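Local structure of aldehyde dehydrogenase (Staphylococcus aureus, 6K10) at residues T57-N62 with F244-Q249; G290-L295 with H299-L304; L373-F376 with A382-R385. The protein catalyses the NAD+-dependent oxidation of 4,4'-diaponeurosporen-4-al to 4,4'-diaponeurosporenoic acid, a step in the biosynthesis of the carotenoid staphyloxanthin. The protein carries 1 engineered substitution. One frame throughout, in Å; residues are numbered along the deposited sequence.

Overall arrangement
Contacts 1 and 2 are neighbours, with centres about 11 Å apart, and they touch through the loop 290-295. Leu59 O lies 3.1 Å from Arg291 N and Gln249 NE2 lies 3.0 Å from Arg291 O, both probable hydrogen bonds, while Leu59 CD2 packs on Val293 CB. Contact 3 is separate, its centre about 28 Å from that of contact 1 and about 31 Å from that of contact 2; it joins helix 380-389 to the sheet that contains strands 223-226, 372-376 and 394-397. Contact 1 lies near a predicted active-site position, the side chain of Gln249 being about 9 Å from that of the engineered Ser251.

Contact 1. Residues T57-N62 with F244-Q249; sequences TDLGKN and FTNAGQ
Leu59, the last residue of helix 48-59, and Lys61, just beyond it, face Asn246 and Gln249 in a left-handed turn of the aldehyde dehydrogenase fold that leads toward the predicted active-site position, here the engineered Ser251. Asn246 OD1 is the meeting point. Lys61 comes across it with its last two atoms: Lys61 CE packs 3.3 Å from Asn246 OD1, and NZ makes a weak hydrogen bond to the same oxygen. The stronger partners of the ammonium group are Glu70, by a salt bridge, and the carbonyl of Asn122. A bend in the lysine chain at chi3 (-62°) turns its end toward the turn. A water links the two segments, donating to Leu59 O at 2.6 Å and to Asn246 OD1 at 2.8 Å. The Leu59 methyls add looser packing, CD2 lying 4.3 Å from Gln249 NE2.

The next shell fixes the asparagine amide. Asn246 ND2 donates to Gln249 O at 2.9 Å and also to Asn122 O, while the ND2 of Asn122 returns a bond to Gln249 O, so the amide cannot easily rotate. Residues 246 to 248 all have positive phi, and three successive backbone bonds, from Ala247, Gly248 and Gln249 each to the carbonyl three residues earlier, close the turn. Gly60, with positive phi, is the first residue past the helix, and the chain turns there toward Lys61. Gln249 OE1 is taken by Val293 N, which helps hold that side chain in place. The NE2 of the same Gln249 amide, which also donates to Arg291 O, reaches back to Asn246 O at 3.0 Å with an N-H...O angle of 166°, the oxygen lying in the Gln249 amide plane, and Gln249 N reaches that same oxygen from the opposite face of the carbonyl.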
loop_
_atom_site.group_PDB
_atom_site.type_symbol
_atom_site.label_atom_id
_atom_site.label_comp_id
_atom_site.label_asym_id
_atom_site.label_seq_id
_atom_site.Cartn_x
_atom_site.Cartn_y
_atom_site.Cartn_z
ATOM N N THR A 57 3.860 -28.687 21.842
ATOM C CA THR A 57 4.410 -29.872 21.195
ATOM C C THR A 57 5.249 -29.502 19.976
ATOM O O THR A 57 6.301 -30.106 19.734
ATOM C CB THR A 57 3.282 -30.829 20.809
ATOM O OG1 THR A 57 2.571 -31.230 21.987
ATOM C CG2 THR A 57 3.840 -32.068 20.123
ATOM N N ASP A 58 4.817 -28.499 19.213
ATOM C CA ASP A 58 5.486 -28.168 17.959
ATOM C C ASP A 58 6.676 -27.234 18.133
ATOM O O ASP A 58 7.652 -27.350 17.382
ATOM C CB ASP A 58 4.490 -27.541 16.976
ATOM C CG ASP A 58 3.419 -28.517 16.527
ATOM O OD1 ASP A 58 3.512 -29.710 16.885
ATOM O OD2 ASP A 58 2.495 -28.092 15.801
ATOM N N LEU A 59 6.629 -26.316 19.101
ATOM C CA LEU A 59 7.659 -25.294 19.253
ATOM C C LEU A 59 8.270 -25.258 20.649
ATOM O O LEU A 59 9.095 -24.380 20.929
ATOM C CB LEU A 59 7.088 -23.915 18.907
ATOM C CG LEU A 59 6.779 -23.643 17.433
ATOM C CD1 LEU A 59 5.988 -22.355 17.276
ATOM C CD2 LEU A 59 8.064 -23.583 16.626
ATOM N N GLY A 60 7.892 -26.181 21.531
ATOM C CA GLY A 60 8.353 -26.117 22.908
ATOM C C GLY A 60 7.947 -24.846 23.617
ATOM O O GLY A 60 8.623 -24.423 24.561
ATOM N N LYS A 61 6.852 -24.225 23.186
ATOM C CA LYS A 61 6.473 -22.908 23.678
ATOM C C LYS A 61 5.728 -23.034 25.000
ATOM O O LYS A 61 4.652 -23.640 25.063
ATOM C CB LYS A 61 5.620 -22.185 22.639
ATOM C CG LYS A 61 5.488 -20.692 22.884
ATOM C CD LYS A 61 4.848 -19.997 21.693
ATOM C CE LYS A 61 5.704 -20.157 20.444
ATOM N NZ LYS A 61 5.590 -18.987 19.524
ATOM N N ASN A 62 6.301 -22.455 26.054
ATOM C CA ASN A 62 5.671 -22.461 27.364
ATOM C C ASN A 62 4.419 -21.586 27.360
ATOM O O ASN A 62 4.265 -20.675 26.542
ATOM C CB ASN A 62 6.661 -21.987 28.430
ATOM C CG ASN A 62 6.984 -20.508 28.321
ATOM O OD1 ASN A 62 6.224 -19.658 28.783
ATOM N ND2 ASN A 62 8.122 -20.195 27.707
ATOM N N PHE A 244 15.931 -14.395 22.820
ATOM C CA PHE A 244 15.763 -15.792 23.194
ATOM C C PHE A 244 14.323 -16.165 23.517
ATOM O O PHE A 244 14.051 -17.330 23.824
ATOM C CB PHE A 244 16.704 -16.115 24.354
ATOM C CG PHE A 244 18.147 -15.986 23.971
ATOM C CD1 PHE A 244 18.724 -16.911 23.116
ATOM C CD2 PHE A 244 18.905 -14.911 24.400
ATOM C CE1 PHE A 244 20.044 -16.785 22.725
ATOM C CE2 PHE A 244 20.227 -14.781 24.015
ATOM C CZ PHE A 244 20.797 -15.722 23.177
ATOM N N THR A 245 13.398 -15.212 23.443
ATOM C CA THR A 245 11.994 -15.552 23.275
ATOM C C THR A 245 11.822 -16.383 22.008
ATOM O O THR A 245 12.403 -16.072 20.964
ATOM C CB THR A 245 11.149 -14.276 23.195
ATOM O OG1 THR A 245 11.118 -13.635 24.477
ATOM C CG2 THR A 245 9.724 -14.586 22.747
ATOM N N ASN A 246 11.038 -17.459 22.113
ATOM C CA ASN A 246 10.772 -18.374 20.997
ATOM C C ASN A 246 12.057 -18.982 20.440
ATOM O O ASN A 246 12.121 -19.347 19.263
ATOM C CB ASN A 246 9.980 -17.684 19.881
ATOM C CG ASN A 246 9.189 -18.666 19.033
ATOM O OD1 ASN A 246 8.808 -19.741 19.498
ATOM N ND2 ASN A 246 8.943 -18.299 17.781
ATOM N N ALA A 247 13.084 -19.092 21.285
ATOM C CA ALA A 247 14.380 -19.653 20.900
ATOM C C ALA A 247 14.961 -18.939 19.681
ATOM O O ALA A 247 15.604 -19.548 18.825
ATOM C CB ALA A 247 14.277 -21.160 20.650
ATOM N N GLY A 248 14.728 -17.632 19.596
ATOM C CA GLY A 248 15.279 -16.836 18.518
ATOM C C GLY A 248 14.524 -16.892 17.209
ATOM O O GLY A 248 14.950 -16.248 16.243
ATOM N N GLN A 249 13.415 -17.623 17.146
ATOM C CA GLN A 249 12.673 -17.799 15.899
ATOM C C GLN A 249 11.660 -16.662 15.741
ATOM O O GLN A 249 10.443 -16.839 15.806
ATOM C CB GLN A 249 12.019 -19.175 15.877
ATOM C CG GLN A 249 13.043 -20.292 16.076
ATOM C CD GLN A 249 12.421 -21.649 16.329
ATOM O OE1 GLN A 249 12.485 -22.541 15.483
ATOM N NE2 GLN A 249 11.829 -21.819 17.507
HETATM O O HOH W 1 9.573 -21.804 21.174
#

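Contact 2. Residues G290-L295 with H299-L304; sequences GRIVNL and HRLTSL
Apolar packing joins Ile292 to Leu301, the loop residue lying against the first turns of helix 295-307. The methyl groups do the touching: CD1 of Ile292 is 3.6 Å from CD1 of Leu301, and that leucine methyl also lies 4.1 Å from Ile292 CG2. In Ile292, chi1 (-51°) sets CG1 beside the backbone N, and chi2 (-55°) then brings CD1 to the leucine. Ile325 of strand 324-330 touches both side chains, so the pair packs on the sheet where loop and helix meet it. Leu301 CG also lies 3.7 Å above one face of the Arg300 guanidinium, offset toward its rim.

The polar part begins with the helix itself. Asn294 is the N-cap, its OD1 accepting from His297 N. Leu295 O, on the first helical residue, accepts from His299 N at 2.9 Å with an N-H...O angle of 160°, the i to i+4 bond of the opening turn. The imidazole of His299 folds back alongside the same carbonyl. His299 ND1 comes within 3.2 Å of Leu295 O, but the angle is too poor for a hydrogen bond. Leu295 CD2 reaches 4.4 Å from the His299 ring atom CE1, a loose contact on the exposed side.

Charged partners lie around this pair of segments. NE2 of His299 is hydrogen-bonded to Glu320, while the guanidinium of Arg300 forms a salt bridge with Glu342 and that of Arg291 one with Glu322. Chemically the contact divides into a buried hydrocarbon side at Ile292 and Leu301 and an exposed side at Leu295 and His299, where the nearby Glu320 carboxylate would probably favour a proton on the imidazole NE2.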
loop_
_atom_site.group_PDB
_atom_site.type_symbol
_atom_site.label_atom_id
_atom_site.label_comp_id
_atom_site.label_asym_id
_atom_site.label_seq_id
_atom_site.Cartn_x
_atom_site.Cartn_y
_atom_site.Cartn_z
ATOM N N GLY A 290 12.242 -22.197 24.673
ATOM C CA GLY A 290 11.614 -22.960 23.617
ATOM C C GLY A 290 12.577 -23.875 22.881
ATOM O O GLY A 290 13.737 -24.050 23.259
ATOM N N ARG A 291 12.067 -24.468 21.801
ATOM C CA ARG A 291 12.800 -25.444 21.008
ATOM C C ARG A 291 12.669 -25.111 19.526
ATOM O O ARG A 291 11.798 -24.343 19.113
ATOM C CB ARG A 291 12.289 -26.869 21.264
ATOM C CG ARG A 291 12.420 -27.333 22.708
ATOM C CD ARG A 291 13.877 -27.511 23.087
ATOM N NE ARG A 291 14.050 -28.071 24.426
ATOM C CZ ARG A 291 14.139 -27.344 25.535
ATOM N NH1 ARG A 291 14.072 -26.020 25.472
ATOM N NH2 ARG A 291 14.300 -27.941 26.708
ATOM N N ILE A 292 13.542 -25.717 18.725
ATOM C CA ILE A 292 13.561 -25.474 17.286
ATOM C C ILE A 292 12.418 -26.238 16.626
ATOM O O ILE A 292 12.056 -27.342 17.048
ATOM C CB ILE A 292 14.933 -25.862 16.698
ATOM C CG1 ILE A 292 16.056 -25.194 17.497
ATOM C CG2 ILE A 292 15.032 -25.457 15.237
ATOM C CD1 ILE A 292 15.925 -23.680 17.599
ATOM N N VAL A 293 11.848 -25.649 15.567
ATOM C CA VAL A 293 10.573 -26.128 15.027
ATOM C C VAL A 293 10.684 -27.564 14.522
ATOM O O VAL A 293 9.809 -28.395 14.792
ATOM C CB VAL A 293 10.062 -25.181 13.925
ATOM C CG1 VAL A 293 11.088 -25.029 12.802
ATOM C CG2 VAL A 293 8.728 -25.675 13.373
ATOM N N ASN A 294 11.742 -27.880 13.776
ATOM C CA ASN A 294 11.872 -29.202 13.179
ATOM C C ASN A 294 13.349 -29.543 13.012
ATOM O O ASN A 294 14.234 -28.738 13.312
ATOM C CB ASN A 294 11.101 -29.289 11.851
ATOM C CG ASN A 294 11.705 -28.432 10.745
ATOM O OD1 ASN A 294 12.678 -27.705 10.951
ATOM N ND2 ASN A 294 11.118 -28.517 9.557
ATOM N N LEU A 295 13.605 -30.758 12.520
ATOM C CA LEU A 295 14.977 -31.243 12.407
ATOM C C LEU A 295 15.762 -30.502 11.334
ATOM O O LEU A 295 16.981 -30.341 11.466
ATOM C CB LEU A 295 14.977 -32.744 12.124
ATOM C CG LEU A 295 14.721 -33.598 13.364
ATOM C CD1 LEU A 295 14.560 -35.060 12.987
ATOM C CD2 LEU A 295 15.850 -33.417 14.374
ATOM N N HIS A 299 19.191 -28.690 12.299
ATOM C CA HIS A 299 20.479 -28.981 11.676
ATOM C C HIS A 299 21.054 -27.758 10.977
ATOM O O HIS A 299 22.279 -27.597 10.921
ATOM C CB HIS A 299 20.332 -30.144 10.695
ATOM C CG HIS A 299 20.147 -31.470 11.364
ATOM N ND1 HIS A 299 19.277 -32.429 10.889
ATOM C CD2 HIS A 299 20.722 -31.998 12.469
ATOM C CE1 HIS A 299 19.323 -33.489 11.676
ATOM N NE2 HIS A 299 20.193 -33.253 12.642
ATOM N N ARG A 300 20.195 -26.895 10.433
ATOM C CA ARG A 300 20.666 -25.619 9.906
ATOM C C ARG A 300 21.410 -24.833 10.977
ATOM O O ARG A 300 22.458 -24.233 10.707
ATOM C CB ARG A 300 19.486 -24.807 9.374
ATOM C CG ARG A 300 19.857 -23.430 8.859
ATOM C CD ARG A 300 18.624 -22.667 8.399
ATOM N NE ARG A 300 17.698 -22.390 9.495
ATOM C CZ ARG A 300 17.860 -21.415 10.385
ATOM N NH1 ARG A 300 16.965 -21.237 11.346
ATOM N NH2 ARG A 300 18.920 -20.620 10.318
ATOM N N LEU A 301 20.895 -24.846 12.206
ATOM C CA LEU A 301 21.488 -24.047 13.272
ATOM C C LEU A 301 22.698 -24.734 13.901
ATOM O O LEU A 301 23.660 -24.058 14.283
ATOM C CB LEU A 301 20.431 -23.731 14.330
ATOM C CG LEU A 301 19.376 -22.689 13.955
ATOM C CD1 LEU A 301 18.164 -22.797 14.866
ATOM C CD2 LEU A 301 19.976 -21.295 14.026
ATOM N N THR A 302 22.678 -26.067 14.025
ATOM C CA THR A 302 23.864 -26.752 14.533
ATOM C C THR A 302 25.000 -26.718 13.519
ATOM O O THR A 302 26.175 -26.740 13.906
ATOM C CB THR A 302 23.544 -28.200 14.918
ATOM O OG1 THR A 302 23.120 -28.934 13.763
ATOM C CG2 THR A 302 22.459 -28.248 15.984
ATOM N N SER A 303 24.677 -26.663 12.225
ATOM C CA SER A 303 25.710 -26.421 11.224
ATOM C C SER A 303 26.357 -25.058 11.438
ATOM O O SER A 303 27.582 -24.919 11.340
ATOM C CB SER A 303 25.118 -26.526 9.818
ATOM O OG SER A 303 26.132 -26.458 8.829
ATOM N N LEU A 304 25.549 -24.041 11.748
ATOM C CA LEU A 304 26.097 -22.723 12.049
ATOM C C LEU A 304 26.925 -22.748 13.329
ATOM O O LEU A 304 27.973 -22.097 13.409
ATOM C CB LEU A 304 24.965 -21.700 12.153
ATOM C CG LEU A 304 24.320 -21.319 10.819
ATOM C CD1 LEU A 304 22.962 -20.671 11.032
ATOM C CD2 LEU A 304 25.235 -20.385 10.044
#

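Contact 3. Residues L373-F376 with A382-R385; sequences LYLF and ATQR
Leu375 presses its CD2 methyl onto the backbone of Thr383, where strand 372-376 meets helix 380-389 in the beta-alpha-beta unit that strand 394-397 completes. This is the tight part: Leu375 CD2 lies 3.6 Å from Thr383 CA and 3.9 Å from Ala382 O, so one methyl rests on main-chain atoms of the helix rather than between side chains. CG stands anti to the backbone N (chi1 168°), extending the branch toward the helix. Ile397 touches both Leu375 and Thr383, and Ile225 of the adjoining strand flanks the leucine, while Phe376 points away from the helix and packs on helix 232-244.

The outer side of the helix is looser. Gln384 directs its CB away from the strand, and its terminal amide is not modelled, consistent with mobility. The end of Arg385 also leads away, to salt bridges with Glu389 and Asp358. Thr383 is intermediate and partly exposed: its hydroxyl is hydrogen-bonded to Asp379 O, one turn earlier in the chain, and meets the strand just by van der Waals contact, with Thr383 OG1 4.1 Å from Leu375 CD2.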
loop_
_atom_site.group_PDB
_atom_site.type_symbol
_atom_site.label_atom_id
_atom_site.label_comp_id
_atom_site.label_asym_id
_atom_site.label_seq_id
_atom_site.Cartn_x
_atom_site.Cartn_y
_atom_site.Cartn_z
ATOM N N LEU A 373 15.448 -2.734 13.747
ATOM C CA LEU A 373 16.755 -2.267 14.183
ATOM C C LEU A 373 16.629 -1.773 15.614
ATOM O O LEU A 373 15.624 -1.160 15.977
ATOM C CB LEU A 373 17.302 -1.151 13.286
ATOM C CG LEU A 373 18.678 -0.570 13.650
ATOM C CD1 LEU A 373 19.474 -0.221 12.402
ATOM C CD2 LEU A 373 18.539 0.658 14.547
ATOM N N TYR A 374 17.657 -2.034 16.417
ATOM C CA TYR A 374 17.678 -1.607 17.806
ATOM C C TYR A 374 18.971 -0.863 18.094
ATOM O O TYR A 374 20.037 -1.230 17.596
ATOM C CB TYR A 374 17.518 -2.800 18.749
ATOM C CG TYR A 374 16.341 -3.677 18.385
ATOM C CD1 TYR A 374 15.043 -3.267 18.647
ATOM C CD2 TYR A 374 16.530 -4.908 17.762
ATOM C CE1 TYR A 374 13.957 -4.058 18.305
ATOM C CE2 TYR A 374 15.452 -5.705 17.421
ATOM C CZ TYR A 374 14.171 -5.279 17.695
ATOM O OH TYR A 374 13.102 -6.076 17.355
ATOM N N LEU A 375 18.862 0.195 18.892
ATOM C CA LEU A 375 20.011 0.968 19.338
ATOM C C LEU A 375 19.943 1.123 20.844
ATOM O O LEU A 375 18.917 1.554 21.378
ATOM C CB LEU A 375 20.058 2.347 18.673
ATOM C CG LEU A 375 21.057 3.317 19.309
ATOM C CD1 LEU A 375 22.488 2.846 19.089
ATOM C CD2 LEU A 375 20.864 4.722 18.776
ATOM N N PHE A 376 21.028 0.767 21.523
ATOM C CA PHE A 376 21.168 0.991 22.954
ATOM C C PHE A 376 22.191 2.094 23.158
ATOM O O PHE A 376 23.364 1.937 22.797
ATOM C CB PHE A 376 21.562 -0.292 23.689
ATOM C CG PHE A 376 20.424 -1.260 23.833
ATOM C CD1 PHE A 376 20.152 -2.176 22.835
ATOM C CD2 PHE A 376 19.597 -1.219 24.943
ATOM C CE1 PHE A 376 19.089 -3.056 22.952
ATOM C CE2 PHE A 376 18.536 -2.096 25.066
ATOM C CZ PHE A 376 18.281 -3.016 24.069
ATOM N N ALA A 382 23.196 10.412 19.015
ATOM C CA ALA A 382 23.391 9.125 18.356
ATOM C C ALA A 382 22.049 8.508 17.989
ATOM O O ALA A 382 21.878 7.967 16.892
ATOM C CB ALA A 382 24.189 8.183 19.256
ATOM N N THR A 383 21.085 8.579 18.910
ATOM C CA THR A 383 19.723 8.132 18.635
ATOM C C THR A 383 19.175 8.798 17.383
ATOM O O THR A 383 18.623 8.135 16.497
ATOM C CB THR A 383 18.829 8.433 19.844
ATOM O OG1 THR A 383 19.417 7.877 21.022
ATOM C CG2 THR A 383 17.435 7.861 19.654
ATOM N N GLN A 384 19.340 10.118 17.291
ATOM C CA GLN A 384 18.821 10.854 16.147
ATOM C C GLN A 384 19.510 10.427 14.858
ATOM O O GLN A 384 18.854 10.255 13.824
ATOM C CB GLN A 384 18.988 12.354 16.379
ATOM C CG GLN A 384 18.385 13.220 15.293
ATOM N N ARG A 385 20.833 10.244 14.901
ATOM C CA ARG A 385 21.568 9.824 13.711
ATOM C C ARG A 385 21.047 8.495 13.179
ATOM O O ARG A 385 20.828 8.337 11.973
ATOM C CB ARG A 385 23.061 9.716 14.023
ATOM C CG ARG A 385 23.844 11.004 13.863
ATOM C CD ARG A 385 25.319 10.699 13.649
ATOM N NE ARG A 385 25.568 10.190 12.303
ATOM C CZ ARG A 385 26.723 9.675 11.894
ATOM N NH1 ARG A 385 27.748 9.592 12.730
ATOM N NH2 ARG A 385 26.851 9.240 10.647
#